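Local coordinates for SIS domain protein (Listeria monocytogenes str. 4b F2365, PDB 3FXA), which is a putative sugar-phosphate isomerase of the SIS-domain family that probably binds phosphorylated sugars, at the interface of chains A and B. Sequence-based numbering; all coordinates share one arbitrary frame. Chains: chain A/B, SIS domain protein.

The interface of chains A and B. Residues chain A 4, 7-8; chain B 31-32, 35.
B:Val35 meets A:Ile7 and A:Lys4 with its two methyl branches where the N-terminal helix of one SIS-domain protein, A 4-23, lies against helix 31-43 of its two-fold mate. CG1 of B:Val35 rests 4.0 Å from CD1 of A:Ile7, the two side chains running at about a right angle. The other methyl, CG2, lies 3.9 Å from CG of A:Lys4, while also brushing CG2 of A:Ile7. A beta-branched residue suits this place, since its stiff fork sets CG1 against the isoleucine and CG2 between isoleucine and lysine.

One turn along the incoming helix from A:Lys4, A:Leu8 covers the aliphatic stem of B:Glu31. Its CD2 packs against CB and CG of the glutamate, and CD1 reaches along the stem to the carboxylate, 3.5 Å from its carbon CD. The extended stem of B:Glu31 gives the leucine methyls a length of methylenes to lie across, and OE1 of its carboxylate faces the end of the lysine.

A:Lys4 links this apolar packing to the rim. With CG anti to the backbone N (chi1 -178°) and every later torsion also trans, its straight chain passes over B:Val35 and delivers the ammonium to two acidic residues. NZ donates a hydrogen bond of 2.7 Å to OE2 of B:Glu32, approaching from above the carboxylate plane, 37° out of it. B:Glu32 bends at chi2 (59°), turning its carboxylate towards the lysine. A longer salt bridge runs from NZ to OE1 of B:Glu31 at 3.9 Å. Lysine thus combines a greasy stem with a charged end, and the paired acids would be expected to favour its ammonium form.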
loop_
_atom_site.group_PDB
_atom_site.type_symbol
_atom_site.label_atom_id
_atom_site.label_comp_id
_atom_site.label_asym_id
_atom_site.label_seq_id
_atom_site.Cartn_x
_atom_site.Cartn_y
_atom_site.Cartn_z
ATOM N N LYS A 4 -4.273 35.204 12.464
ATOM C CA LYS A 4 -5.435 34.302 12.565
ATOM C C LYS A 4 -6.460 34.484 11.442
ATOM O O LYS A 4 -6.843 33.512 10.785
ATOM C CB LYS A 4 -6.112 34.439 13.946
ATOM C CG LYS A 4 -7.310 33.499 14.179
ATOM C CD LYS A 4 -7.948 33.684 15.552
ATOM C CE LYS A 4 -9.169 32.791 15.685
ATOM N NZ LYS A 4 -9.814 32.907 17.011
ATOM N N ILE A 7 -5.255 33.404 7.908
ATOM C CA ILE A 7 -5.292 31.930 7.814
ATOM C C ILE A 7 -6.696 31.439 7.502
ATOM O O ILE A 7 -6.894 30.673 6.530
ATOM C CB ILE A 7 -4.760 31.256 9.103
ATOM C CG1 ILE A 7 -3.245 31.485 9.186
ATOM C CG2 ILE A 7 -5.108 29.735 9.130
ATOM C CD1 ILE A 7 -2.574 30.978 10.434
ATOM N N LEU A 8 -7.662 31.889 8.304
ATOM C CA LEU A 8 -9.078 31.527 8.142
ATOM C C LEU A 8 -9.668 31.960 6.798
ATOM O O LEU A 8 -10.429 31.201 6.208
ATOM C CB LEU A 8 -9.936 32.079 9.298
ATOM C CG LEU A 8 -9.658 31.501 10.687
ATOM C CD1 LEU A 8 -10.444 32.264 11.732
ATOM C CD2 LEU A 8 -10.014 30.009 10.754
ATOM N N GLU B 31 -11.946 27.061 14.554
ATOM C CA GLU B 31 -10.993 28.097 14.108
ATOM C C GLU B 31 -9.612 27.973 14.803
ATOM O O GLU B 31 -8.581 28.050 14.130
ATOM C CB GLU B 31 -11.558 29.508 14.361
ATOM C CG GLU B 31 -12.756 29.860 13.501
ATOM C CD GLU B 31 -13.195 31.317 13.640
ATOM O OE1 GLU B 31 -12.716 32.000 14.566
ATOM O OE2 GLU B 31 -14.004 31.778 12.811
ATOM N N GLU B 32 -9.616 27.766 16.126
ATOM C CA GLU B 32 -8.376 27.602 16.922
ATOM C C GLU B 32 -7.595 26.385 16.468
ATOM O O GLU B 32 -6.374 26.477 16.270
ATOM C CB GLU B 32 -8.629 27.508 18.448
ATOM C CG GLU B 32 -8.610 28.855 19.193
ATOM C CD GLU B 32 -9.619 29.865 18.703
ATOM O OE1 GLU B 32 -10.658 29.477 18.127
ATOM O OE2 GLU B 32 -9.377 31.072 18.930
ATOM N N VAL B 35 -5.950 26.976 13.030
ATOM C CA VAL B 35 -4.759 27.818 13.143
ATOM C C VAL B 35 -3.619 27.049 13.783
ATOM O O VAL B 35 -2.503 27.085 13.264
ATOM C CB VAL B 35 -5.032 29.115 13.923
ATOM C CG1 VAL B 35 -3.733 29.926 14.060
ATOM C CG2 VAL B 35 -6.063 29.920 13.215
#